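Local structure of pyrethroid hydrolase (Sphingobium faniae, 5Y57) at residues Gln71-Gly76 against Lys94-Ile99; Gly109-Thr114 against Gly180-Met185; Arg139-Asp144 against Gln174-Phe179; Leu195-Leu200 against Ala222-Pro227. The protein hydrolyses the ester bond of pyrethroid insecticides such as permethrin and cypermethrin, releasing an alcohol and a cyclopropanecarboxylic acid. All coordinates share one frame; numbering follows the deposited sequence.

Interaction 1 (Gln71-Gly76 against Lys94-Ile99)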
loop_
_atom_site.group_PDB
_atom_site.type_symbol
_atom_site.label_atom_id
_atom_site.label_comp_id
_atom_site.label_asym_id
_atom_site.label_seq_id
_atom_site.Cartn_x
_atom_site.Cartn_y
_atom_site.Cartn_z
ATOM N N GLN A 71 13.736 -14.765 2.834
ATOM C CA GLN A 71 12.523 -14.133 3.352
ATOM C C GLN A 71 12.350 -12.742 2.764
ATOM O O GLN A 71 13.322 -12.079 2.402
ATOM C CB GLN A 71 12.569 -14.030 4.879
ATOM C CG GLN A 71 12.618 -15.361 5.575
ATOM C CD GLN A 71 11.300 -16.073 5.506
ATOM O OE1 GLN A 71 10.378 -15.757 6.252
ATOM N NE2 GLN A 71 11.187 -17.028 4.594
ATOM N N SER A 72 11.095 -12.280 2.712
ATOM C CA SER A 72 10.758 -11.020 2.071
ATOM C C SER A 72 10.088 -10.037 3.030
ATOM O O SER A 72 9.432 -10.423 4.008
ATOM C CB SER A 72 9.826 -11.256 0.890
ATOM O OG SER A 72 10.345 -12.255 0.025
ATOM N N ILE A 73 10.221 -8.754 2.698
ATOM C CA ILE A 73 9.518 -7.659 3.361
ATOM C C ILE A 73 8.433 -7.160 2.406
ATOM O O ILE A 73 8.708 -6.890 1.233
ATOM C CB ILE A 73 10.484 -6.520 3.736
ATOM C CG1 ILE A 73 11.609 -7.030 4.651
ATOM C CG2 ILE A 73 9.727 -5.368 4.382
ATOM C CD1 ILE A 73 11.149 -7.428 6.042
ATOM N N LEU A 74 7.203 -7.052 2.897
ATOM C CA LEU A 74 6.101 -6.538 2.090
ATOM C C LEU A 74 5.768 -5.142 2.579
ATOM O O LEU A 74 5.490 -4.939 3.774
ATOM C CB LEU A 74 4.884 -7.456 2.164
ATOM C CG LEU A 74 5.102 -8.946 1.859
ATOM C CD1 LEU A 74 3.778 -9.712 1.873
ATOM C CD2 LEU A 74 5.867 -9.142 0.522
ATOM N N LEU A 75 5.862 -4.176 1.678
ATOM C CA LEU A 75 5.375 -2.831 1.923
ATOM C C LEU A 75 4.133 -2.604 1.072
ATOM O O LEU A 75 4.125 -2.903 -0.132
ATOM C CB LEU A 75 6.444 -1.781 1.604
ATOM C CG LEU A 75 6.118 -0.299 1.779
ATOM C CD1 LEU A 75 7.391 0.498 2.000
ATOM C CD2 LEU A 75 5.366 0.289 0.569
ATOM N N GLY A 76 3.110 -2.071 1.692
ATOM C CA GLY A 76 1.915 -1.637 0.987
ATOM C C GLY A 76 1.769 -0.142 1.165
ATOM O O GLY A 76 2.086 0.388 2.235
ATOM N N LYS A 94 6.880 -17.170 4.139
ATOM C CA LYS A 94 7.779 -16.441 3.259
ATOM C C LYS A 94 7.961 -14.982 3.644
ATOM O O LYS A 94 8.844 -14.318 3.095
ATOM C CB LYS A 94 7.284 -16.523 1.808
ATOM C CG LYS A 94 6.969 -17.943 1.372
ATOM C CD LYS A 94 8.242 -18.722 1.068
ATOM C CE LYS A 94 8.296 -19.141 -0.402
ATOM N NZ LYS A 94 9.691 -19.529 -0.813
ATOM N N VAL A 95 7.183 -14.465 4.584
ATOM C CA VAL A 95 7.215 -13.049 4.912
ATOM C C VAL A 95 7.866 -12.874 6.273
ATOM O O VAL A 95 7.510 -13.568 7.235
ATOM C CB VAL A 95 5.803 -12.435 4.891
ATOM C CG1 VAL A 95 5.874 -10.966 5.244
ATOM C CG2 VAL A 95 5.159 -12.639 3.514
ATOM N N ALA A 96 8.801 -11.928 6.354
ATOM C CA ALA A 96 9.534 -11.631 7.576
ATOM C C ALA A 96 9.188 -10.278 8.169
ATOM O O ALA A 96 9.709 -9.946 9.237
ATOM C CB ALA A 96 11.047 -11.673 7.316
ATOM N N GLY A 97 8.350 -9.490 7.501
ATOM C CA GLY A 97 8.036 -8.145 7.943
ATOM C C GLY A 97 6.959 -7.527 7.074
ATOM O O GLY A 97 6.850 -7.829 5.879
ATOM N N LEU A 98 6.182 -6.631 7.683
ATOM C CA LEU A 98 5.079 -5.929 7.018
ATOM C C LEU A 98 5.235 -4.423 7.211
ATOM O O LEU A 98 5.336 -3.943 8.346
ATOM C CB LEU A 98 3.739 -6.406 7.579
ATOM C CG LEU A 98 3.466 -7.866 7.226
ATOM C CD1 LEU A 98 2.245 -8.383 7.971
ATOM C CD2 LEU A 98 3.271 -8.042 5.705
ATOM N N ILE A 99 5.264 -3.670 6.119
ATOM C CA ILE A 99 5.370 -2.226 6.203
ATOM C C ILE A 99 4.106 -1.598 5.633
ATOM O O ILE A 99 3.821 -1.731 4.430
ATOM C CB ILE A 99 6.588 -1.677 5.470
ATOM C CG1 ILE A 99 7.889 -2.236 6.038
ATOM C CG2 ILE A 99 6.607 -0.178 5.573
ATOM C CD1 ILE A 99 9.070 -1.514 5.405
HETATM O O HOH W 1 10.099 -14.834 0.760
#
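Strands 71-76 and 95-99 run parallel, their axes 21° apart, and five backbone hydrogen bonds join the segments, from Ser72 N to Lys94 O at one end to Gly76 N to Ile99 O (2.8 Å) at the other. Ala96 adds one residue to its strand, shifting the pairing from Ser72 with Val95 to Leu74 with Leu98. Lys94 O is also bridged to Ser72 OG by a water, 2.7 Å from each oxygen.

On one face, Leu74 CD1 meets Val95 CG2 at 3.6 Å, the side chains crossing at about a right angle. Leu98 CD2 reaches Leu74 CB on this face, which helix 80-90 covers. On the other face, Leu75 CD1 touches Ile99 CG2 at 3.7 Å. With chi2 at -69°, the Ile73 chain bends so that CD1 lies 3.7 Å from Gly97 CA, and a side chain on Gly97 would collide with it. Helix 237-248 packs on this face. Gln71 lays its CB against Ala96 CB, while its NE2 bonds to Asp93 O.

Apart from Ser72 and its water, both faces meet through hydrocarbon. Most of it is buried, with Gln71, Lys94 and Ala96 at the more open end. Backbone bonds set the register; hydrocarbon contacts fill each face.

Interaction 2 (Gly109-Thr114 against Gly180-Met185)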
loop_
_atom_site.group_PDB
_atom_site.type_symbol
_atom_site.label_atom_id
_atom_site.label_comp_id
_atom_site.label_asym_id
_atom_site.label_seq_id
_atom_site.Cartn_x
_atom_site.Cartn_y
_atom_site.Cartn_z
ATOM N N GLY A 109 -10.747 -9.498 10.073
ATOM C CA GLY A 109 -12.179 -9.430 9.900
ATOM C C GLY A 109 -12.731 -8.055 9.612
ATOM O O GLY A 109 -13.959 -7.911 9.488
ATOM N N VAL A 110 -11.883 -7.042 9.499
ATOM C CA VAL A 110 -12.310 -5.682 9.181
ATOM C C VAL A 110 -11.954 -5.379 7.729
ATOM O O VAL A 110 -10.889 -5.770 7.250
ATOM C CB VAL A 110 -11.659 -4.668 10.135
ATOM C CG1 VAL A 110 -12.210 -3.285 9.877
ATOM C CG2 VAL A 110 -11.930 -5.070 11.578
ATOM N N THR A 111 -12.893 -4.644 6.990
ATOM C CA THR A 111 -12.580 -4.288 5.618
ATOM C C THR A 111 -12.049 -2.865 5.553
ATOM O O THR A 111 -12.370 -2.037 6.404
ATOM C CB THR A 111 -13.823 -4.397 4.714
ATOM O OG1 THR A 111 -14.758 -3.384 5.086
ATOM C CG2 THR A 111 -14.472 -5.746 4.860
ATOM N N PRO A 112 -11.245 -2.545 4.541
ATOM C CA PRO A 112 -10.797 -1.157 4.383
ATOM C C PRO A 112 -11.936 -0.160 4.283
ATOM O O PRO A 112 -11.739 1.014 4.622
ATOM C CB PRO A 112 -9.983 -1.218 3.088
ATOM C CG PRO A 112 -9.493 -2.593 3.029
ATOM C CD PRO A 112 -10.557 -3.452 3.604
ATOM N N GLU A 113 -13.125 -0.594 3.836
ATOM C CA GLU A 113 -14.294 0.290 3.792
ATOM C C GLU A 113 -14.518 1.007 5.108
ATOM O O GLU A 113 -15.015 2.140 5.131
ATOM C CB GLU A 113 -15.565 -0.498 3.473
ATOM C CG GLU A 113 -15.691 -1.091 2.122
ATOM C CD GLU A 113 -16.751 -2.165 2.141
ATOM O OE1 GLU A 113 -17.774 -2.027 1.426
ATOM O OE2 GLU A 113 -16.563 -3.136 2.919
ATOM N N THR A 114 -14.240 0.321 6.224
ATOM C CA THR A 114 -14.491 0.882 7.549
ATOM C C THR A 114 -13.819 2.235 7.703
ATOM O O THR A 114 -14.428 3.179 8.204
ATOM C CB THR A 114 -13.991 -0.095 8.626
ATOM O OG1 THR A 114 -14.812 -1.273 8.637
ATOM C CG2 THR A 114 -13.988 0.533 10.000
ATOM N N GLY A 180 -13.206 -4.278 -0.316
ATOM C CA GLY A 180 -14.324 -4.950 0.298
ATOM C C GLY A 180 -13.985 -6.248 0.980
ATOM O O GLY A 180 -14.845 -6.837 1.636
ATOM N N THR A 181 -12.750 -6.690 0.851
ATOM C CA THR A 181 -12.321 -7.966 1.396
ATOM C C THR A 181 -11.831 -7.773 2.826
ATOM O O THR A 181 -11.091 -6.821 3.100
ATOM C CB THR A 181 -11.216 -8.579 0.530
ATOM O OG1 THR A 181 -11.740 -8.849 -0.786
ATOM C CG2 THR A 181 -10.736 -9.878 1.123
ATOM N N PRO A 182 -12.259 -8.580 3.780
ATOM C CA PRO A 182 -11.791 -8.372 5.145
ATOM C C PRO A 182 -10.395 -8.970 5.311
ATOM O O PRO A 182 -9.913 -9.736 4.476
ATOM C CB PRO A 182 -12.841 -9.087 5.996
ATOM C CG PRO A 182 -13.416 -10.138 5.119
ATOM C CD PRO A 182 -13.143 -9.750 3.674
ATOM N N ASN A 183 -9.727 -8.537 6.364
ATOM C CA ASN A 183 -8.384 -9.022 6.665
ATOM C C ASN A 183 -8.470 -10.463 7.142
ATOM O O ASN A 183 -9.094 -10.722 8.178
ATOM C CB ASN A 183 -7.728 -8.154 7.735
ATOM C CG ASN A 183 -6.273 -8.536 7.991
ATOM O OD1 ASN A 183 -5.833 -9.635 7.653
ATOM N ND2 ASN A 183 -5.522 -7.617 8.578
ATOM N N PRO A 184 -7.846 -11.416 6.456
ATOM C CA PRO A 184 -7.896 -12.814 6.902
ATOM C C PRO A 184 -6.817 -13.210 7.899
ATOM O O PRO A 184 -6.733 -14.396 8.241
ATOM C CB PRO A 184 -7.692 -13.575 5.587
ATOM C CG PRO A 184 -6.897 -12.642 4.718
ATOM C CD PRO A 184 -6.941 -11.260 5.309
HETATM N N MSE A 185 -6.001 -12.282 8.369
HETATM C CA MSE A 185 -4.850 -12.665 9.202
HETATM C C MSE A 185 -5.257 -13.367 10.484
HETATM O O MSE A 185 -6.055 -12.852 11.265
HETATM C CB MSE A 185 -4.001 -11.444 9.540
HETATM C CG MSE A 185 -3.069 -11.065 8.423
HETATM SE SE MSE A 185 -2.296 -9.305 8.666
HETATM C CE MSE A 185 -0.866 -9.893 9.911
#
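Gly109 and Val110 meet Asn183 through two backbone hydrogen bonds. Gly109 N donates to Asn183 O at 2.8 Å, in the carbonyl plane and on a lone pair. Asn183 N returns a bond to Val110 O at 3.1 Å, but it approaches from 42° above that carbonyl plane. Beside these bonds, Pro182 CB lies 3.8 Å from Gly109 C.

Thr111 comes next. Its CG2 sits 3.4 Å from Gly180 O and also reaches the Pro182 ring. Pro112 CD lies 3.4 Å from Thr181 O. The Thr111 OG1 holds the crowded position between backbone N and carbonyl carbon (chi1 68°), and from there it donates to Glu113 OE2 at 2.8 Å, on the anti lone pair. A valine at Thr111 would probably leave Glu113 OE2 without this donor and its carboxylate freer to turn.

The outer shell fixes Asn183. Its OD1 accepts from Met185 N at 2.7 Å, forming an Asx turn, and its ND2 bonds to Thr106 O. Thr106 OG1 bonds to Val110 O as well. Gly109 has a positive phi (79°), at which a side chain would jam against the preceding carbonyl.

Two irregular loops of the alpha/beta hydrolase fold are thus paired by backbone bonds. One leads into helix 113-116, and the other follows helix 177-180 on the way to strand 194-199.

Interaction 3 (Arg139-Asp144 against Gln174-Phe179); sequences RGLQAD and QSTVPF. With PMS (phenylmethanesulfonic acid), chain G.
Leu141 and Gln174 form an antiparallel hydrogen-bonded pair that joins strand 140-143 to the short, weakly bonded strand at 174-175, in a small three-stranded antiparallel sheet separate from the main parallel one. Leu141 N donates to Gln174 O at 3.0 Å, and Gln174 N to Leu141 O at 2.9 Å. A CA-H...O contact from Gly140 CA to Gln174 O (3.4 Å) supplements the pair. Arg139 and Gly140 both face Val135 of strand 132-135, on the other side of strand 140-143, a classic beta bulge.

Other polar bonds shape the second segment. Gln174 NE2 donates to Ser175 O at 3.1 Å, on a lone pair of that carbonyl. NE2 also bonds to Tyr57 OH, while OE1 accepts from Leu13 N, so both ends of this buried amide are held. Ser175 OG accepts from Val177 N, a capping bond at the start of the helical turn that follows. Thr176 N is buried and has no partner in the model.

The apolar contacts centre on Leu141. Its CG meets Thr176 CG2 at 4.0 Å, the side chains crossing at about a right angle. Its CD1 comes to 3.5 Å from Phe179 CE2, approaching the ring obliquely and from the opposite direction. An alanine at Phe179 would remove the ring and is likely to leave a gap between Leu141 CD1 and the bound phenylmethanesulfonic acid. The ligand's sulfonyl end is hydrogen-bonded to Leu79 N and Ala12 N, and its phenyl carbon C5 lies at the edge of the Phe179 ring, in its plane, 3.6 Å from CE1.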
loop_
_atom_site.group_PDB
_atom_site.type_symbol
_atom_site.label_atom_id
_atom_site.label_comp_id
_atom_site.label_asym_id
_atom_site.label_seq_id
_atom_site.Cartn_x
_atom_site.Cartn_y
_atom_site.Cartn_z
ATOM N N ARG A 139 -18.569 -1.132 -10.243
ATOM C CA ARG A 139 -17.468 -2.080 -10.102
ATOM C C ARG A 139 -16.117 -1.493 -10.496
ATOM O O ARG A 139 -15.119 -2.218 -10.489
ATOM C CB ARG A 139 -17.751 -3.366 -10.885
ATOM C CG ARG A 139 -18.948 -4.148 -10.303
ATOM C CD ARG A 139 -19.206 -5.477 -11.027
ATOM N NE ARG A 139 -20.355 -6.218 -10.496
ATOM C CZ ARG A 139 -20.309 -7.012 -9.429
ATOM N NH1 ARG A 139 -21.407 -7.641 -9.016
ATOM N NH2 ARG A 139 -19.164 -7.157 -8.762
ATOM N N GLY A 140 -16.057 -0.200 -10.796
ATOM C CA GLY A 140 -14.790 0.468 -11.026
ATOM C C GLY A 140 -14.739 1.810 -10.326
ATOM O O GLY A 140 -15.751 2.491 -10.156
ATOM N N LEU A 141 -13.541 2.189 -9.912
ATOM C CA LEU A 141 -13.296 3.537 -9.430
ATOM C C LEU A 141 -12.361 4.226 -10.397
ATOM O O LEU A 141 -11.439 3.601 -10.931
ATOM C CB LEU A 141 -12.686 3.551 -8.028
ATOM C CG LEU A 141 -13.484 2.926 -6.904
ATOM C CD1 LEU A 141 -12.603 2.902 -5.670
ATOM C CD2 LEU A 141 -14.758 3.754 -6.649
ATOM N N GLN A 142 -12.593 5.512 -10.616
ATOM C CA GLN A 142 -11.777 6.263 -11.556
ATOM C C GLN A 142 -11.756 7.709 -11.099
ATOM O O GLN A 142 -12.738 8.195 -10.549
ATOM C CB GLN A 142 -12.334 6.130 -12.982
ATOM C CG GLN A 142 -11.624 6.967 -14.018
ATOM C CD GLN A 142 -12.506 7.276 -15.221
ATOM O OE1 GLN A 142 -13.473 6.566 -15.505
ATOM N NE2 GLN A 142 -12.191 8.355 -15.912
ATOM N N ALA A 143 -10.636 8.397 -11.329
ATOM C CA ALA A 143 -10.496 9.748 -10.805
ATOM C C ALA A 143 -11.353 10.756 -11.564
ATOM O O ALA A 143 -11.732 10.561 -12.729
ATOM C CB ALA A 143 -9.031 10.199 -10.841
ATOM N N ASP A 144 -11.632 11.876 -10.898
ATOM C CA ASP A 144 -12.442 12.940 -11.492
ATOM C C ASP A 144 -11.534 13.871 -12.278
ATOM O O ASP A 144 -11.016 14.865 -11.757
ATOM C CB ASP A 144 -13.212 13.698 -10.427
ATOM C CG ASP A 144 -14.079 14.771 -11.002
ATOM O OD1 ASP A 144 -14.368 14.729 -12.235
ATOM O OD2 ASP A 144 -14.506 15.651 -10.215
ATOM N N GLN A 174 -9.790 1.282 -11.316
ATOM C CA GLN A 174 -9.398 0.440 -10.194
ATOM C C GLN A 174 -10.518 -0.531 -9.848
ATOM O O GLN A 174 -11.693 -0.152 -9.855
ATOM C CB GLN A 174 -9.087 1.307 -8.982
ATOM C CG GLN A 174 -8.989 0.535 -7.652
ATOM C CD GLN A 174 -7.665 -0.199 -7.514
ATOM O OE1 GLN A 174 -6.621 0.307 -7.928
ATOM N NE2 GLN A 174 -7.703 -1.398 -6.950
ATOM N N SER A 175 -10.154 -1.775 -9.544
ATOM C CA SER A 175 -11.124 -2.758 -9.066
ATOM C C SER A 175 -11.544 -2.460 -7.631
ATOM O O SER A 175 -10.721 -2.072 -6.794
ATOM C CB SER A 175 -10.539 -4.166 -9.131
ATOM O OG SER A 175 -11.297 -5.042 -8.303
ATOM N N THR A 176 -12.835 -2.641 -7.340
ATOM C CA THR A 176 -13.312 -2.408 -5.978
ATOM C C THR A 176 -13.065 -3.599 -5.061
ATOM O O THR A 176 -13.374 -3.511 -3.868
ATOM C CB THR A 176 -14.805 -2.054 -5.982
ATOM O OG1 THR A 176 -15.545 -3.116 -6.588
ATOM C CG2 THR A 176 -15.034 -0.750 -6.751
ATOM N N VAL A 177 -12.478 -4.672 -5.597
ATOM C CA VAL A 177 -12.239 -5.897 -4.825
ATOM C C VAL A 177 -11.450 -5.660 -3.531
ATOM O O VAL A 177 -11.915 -6.097 -2.472
ATOM C CB VAL A 177 -11.587 -6.962 -5.728
ATOM C CG1 VAL A 177 -11.140 -8.205 -4.927
ATOM C CG2 VAL A 177 -12.504 -7.370 -6.856
ATOM N N PRO A 178 -10.263 -5.028 -3.541
ATOM C CA PRO A 178 -9.528 -4.854 -2.271
ATOM C C PRO A 178 -10.248 -4.004 -1.241
ATOM O O PRO A 178 -9.956 -4.121 -0.045
ATOM C CB PRO A 178 -8.212 -4.191 -2.703
ATOM C CG PRO A 178 -8.443 -3.689 -4.101
ATOM C CD PRO A 178 -9.433 -4.621 -4.694
ATOM N N PHE A 179 -11.150 -3.125 -1.664
ATOM C CA PHE A 179 -11.862 -2.294 -0.712
ATOM C C PHE A 179 -12.822 -3.091 0.137
ATOM O O PHE A 179 -13.198 -2.628 1.217
ATOM C CB PHE A 179 -12.650 -1.208 -1.424
ATOM C CG PHE A 179 -11.829 -0.050 -1.864
ATOM C CD1 PHE A 179 -11.620 1.028 -1.013
ATOM C CD2 PHE A 179 -11.291 -0.018 -3.135
ATOM C CE1 PHE A 179 -10.888 2.113 -1.425
ATOM C CE2 PHE A 179 -10.557 1.054 -3.556
ATOM C CZ PHE A 179 -10.357 2.127 -2.711
HETATM C C PMS G . -6.152 5.330 -0.788
HETATM S S PMS G . -4.887 4.922 -1.811
HETATM C C1 PMS G . -7.530 5.537 -1.376
HETATM C C2 PMS G . -7.709 5.851 -2.713
HETATM C C3 PMS G . -8.995 6.032 -3.220
HETATM C C4 PMS G . -10.085 5.896 -2.382
HETATM C C5 PMS G . -9.899 5.573 -1.039
HETATM C C6 PMS G . -8.624 5.404 -0.530
HETATM O O2S PMS G . -4.924 3.594 -2.343
HETATM O O1S PMS G . -4.574 5.880 -2.832
#

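Interaction 4 (Leu195-Leu200 against Ala222-Pro227); sequences LYIEAL and AVVSLP
Val224 fits its CG2 methyl against the branch of Ile197. With chi1 at -45°, this methyl is set between the backbone N and carbonyl carbon of Val224, which brings it against that branch. CG2 sits 3.5 Å from Ile197 CG1, tighter than usual, and 3.7 Å from Ile197 CG2. The two side chains lie side by side and point the same way. The other Val224 methyl, CG1, meets Leu195 CD1 at 3.7 Å, crossing at about a right angle. Leu226 fills the next hollow: its CD1 rests 3.7 Å from Ile197 CG2, and Leu240 of helix 237-248 packs on both residues.

The opposite face is more polar. Glu198 extends beyond CG across Val223, whose CG1 lies 3.6 Å from Glu198 OE2. Ser225 OG donates to Glu198 OE1 at 2.9 Å, from well above the carboxylate plane. Arg211 forms a salt bridge with OE2, and Gln214 also bonds to that oxygen, so both oxygens of the buried carboxylate are gripped. Beyond the strand end, Leu200 bends over the Leu226 carbonyl, with CG 3.3 Å from Leu226 O. Leu200 N donates to that same oxygen, the last of five backbone bonds between the segments.

The axes run parallel, 21° apart, with helix 207-216 linking the strands in a beta-alpha-beta crossover. As in alpha/beta hydrolases, the loops after these strands bring in Asp202 and His230, the probable acid and base of the charge relay system.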
loop_
_atom_site.group_PDB
_atom_site.type_symbol
_atom_site.label_atom_id
_atom_site.label_comp_id
_atom_site.label_asym_id
_atom_site.label_seq_id
_atom_site.Cartn_x
_atom_site.Cartn_y
_atom_site.Cartn_z
ATOM N N LEU A 195 5.231 -2.650 10.944
ATOM C CA LEU A 195 5.745 -1.291 10.976
ATOM C C LEU A 195 4.797 -0.384 10.215
ATOM O O LEU A 195 4.474 -0.657 9.046
ATOM C CB LEU A 195 7.135 -1.218 10.360
ATOM C CG LEU A 195 7.706 0.168 10.097
ATOM C CD1 LEU A 195 7.913 0.943 11.394
ATOM C CD2 LEU A 195 9.034 -0.005 9.342
ATOM N N TYR A 196 4.339 0.681 10.874
ATOM C CA TYR A 196 3.541 1.713 10.226
ATOM C C TYR A 196 4.417 2.936 10.012
ATOM O O TYR A 196 4.975 3.475 10.975
ATOM C CB TYR A 196 2.299 2.090 11.046
ATOM C CG TYR A 196 1.199 2.696 10.184
ATOM C CD1 TYR A 196 1.193 4.039 9.878
ATOM C CD2 TYR A 196 0.179 1.905 9.672
ATOM C CE1 TYR A 196 0.204 4.589 9.100
ATOM C CE2 TYR A 196 -0.819 2.442 8.896
ATOM C CZ TYR A 196 -0.806 3.784 8.612
ATOM O OH TYR A 196 -1.811 4.304 7.831
ATOM N N ILE A 197 4.566 3.348 8.755
ATOM C CA ILE A 197 5.254 4.587 8.395
ATOM C C ILE A 197 4.178 5.627 8.148
ATOM O O ILE A 197 3.473 5.572 7.132
ATOM C CB ILE A 197 6.165 4.418 7.163
ATOM C CG1 ILE A 197 7.195 3.312 7.382
ATOM C CG2 ILE A 197 6.874 5.738 6.821
ATOM C CD1 ILE A 197 8.277 3.212 6.257
ATOM N N GLU A 198 4.035 6.557 9.092
ATOM C CA GLU A 198 3.048 7.621 9.021
ATOM C C GLU A 198 3.483 8.681 8.027
ATOM O O GLU A 198 4.670 8.984 7.884
ATOM C CB GLU A 198 2.845 8.309 10.381
ATOM C CG GLU A 198 2.047 7.546 11.413
ATOM C CD GLU A 198 2.094 8.219 12.793
ATOM O OE1 GLU A 198 2.795 9.242 12.969
ATOM O OE2 GLU A 198 1.433 7.706 13.704
ATOM N N ALA A 199 2.498 9.277 7.367
ATOM C CA ALA A 199 2.713 10.447 6.526
ATOM C C ALA A 199 1.964 11.586 7.201
ATOM O O ALA A 199 0.739 11.691 7.064
ATOM C CB ALA A 199 2.241 10.189 5.100
ATOM N N LEU A 200 2.706 12.434 7.925
ATOM C CA LEU A 200 2.089 13.370 8.860
ATOM C C LEU A 200 1.133 14.327 8.168
ATOM O O LEU A 200 0.100 14.683 8.741
ATOM C CB LEU A 200 3.171 14.141 9.627
ATOM C CG LEU A 200 3.964 13.276 10.611
ATOM C CD1 LEU A 200 5.318 13.835 10.937
ATOM C CD2 LEU A 200 3.161 13.152 11.875
ATOM N N ALA A 222 4.963 -1.100 15.441
ATOM C CA ALA A 222 6.002 -0.086 15.487
ATOM C C ALA A 222 5.631 1.090 14.581
ATOM O O ALA A 222 4.832 0.968 13.636
ATOM C CB ALA A 222 7.350 -0.689 15.082
ATOM N N VAL A 223 6.185 2.260 14.889
ATOM C CA VAL A 223 5.816 3.459 14.142
ATOM C C VAL A 223 7.057 4.273 13.835
ATOM O O VAL A 223 7.861 4.558 14.728
ATOM C CB VAL A 223 4.802 4.336 14.903
ATOM C CG1 VAL A 223 4.244 5.437 13.986
ATOM C CG2 VAL A 223 3.703 3.495 15.463
ATOM N N VAL A 224 7.205 4.656 12.579
ATOM C CA VAL A 224 8.056 5.771 12.205
ATOM C C VAL A 224 7.164 6.811 11.535
ATOM O O VAL A 224 6.189 6.480 10.844
ATOM C CB VAL A 224 9.227 5.342 11.285
ATOM C CG1 VAL A 224 9.866 4.090 11.795
ATOM C CG2 VAL A 224 8.756 5.115 9.903
ATOM N N SER A 225 7.490 8.075 11.750
ATOM C CA SER A 225 6.724 9.191 11.210
ATOM C C SER A 225 7.569 9.967 10.203
ATOM O O SER A 225 8.775 10.166 10.411
ATOM C CB SER A 225 6.266 10.106 12.345
ATOM O OG SER A 225 5.639 9.332 13.349
ATOM N N LEU A 226 6.941 10.378 9.091
ATOM C CA LEU A 226 7.652 11.209 8.138
ATOM C C LEU A 226 6.884 12.494 7.882
ATOM O O LEU A 226 5.649 12.478 7.838
ATOM C CB LEU A 226 7.864 10.490 6.796
ATOM C CG LEU A 226 8.482 9.107 6.655
ATOM C CD1 LEU A 226 8.367 8.678 5.177
ATOM C CD2 LEU A 226 9.909 9.160 7.021
ATOM N N PRO A 227 7.579 13.605 7.647
ATOM C CA PRO A 227 6.921 14.880 7.344
ATOM C C PRO A 227 6.454 15.012 5.903
ATOM O O PRO A 227 6.700 16.018 5.248
ATOM C CB PRO A 227 8.005 15.908 7.679
ATOM C CG PRO A 227 9.314 15.153 7.667
ATOM C CD PRO A 227 9.042 13.692 7.495
#

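Overall arrangement
From the N terminus, interaction 1 comes first and closes the beta-alpha-beta unit around helix 80-90. Strand 95-101 then leads to the loop of interaction 2, which closes over 65 residues. Interaction 3 is nested inside that long excursion, and the two touch where Glu113 CG and Pro112 pack on Phe179 O. Interaction 2 also reaches back to interaction 1 through Met185 CE on Leu98 CD1. Interaction 4 follows in series and closes a second crossover. Its strand 194-199 neighbours strand 95-101, with a probable hydrogen bond from Leu195 N to Leu98 O. Interactions 1 and 4 thus share the main sheet, while interaction 3 lies in the small antiparallel one.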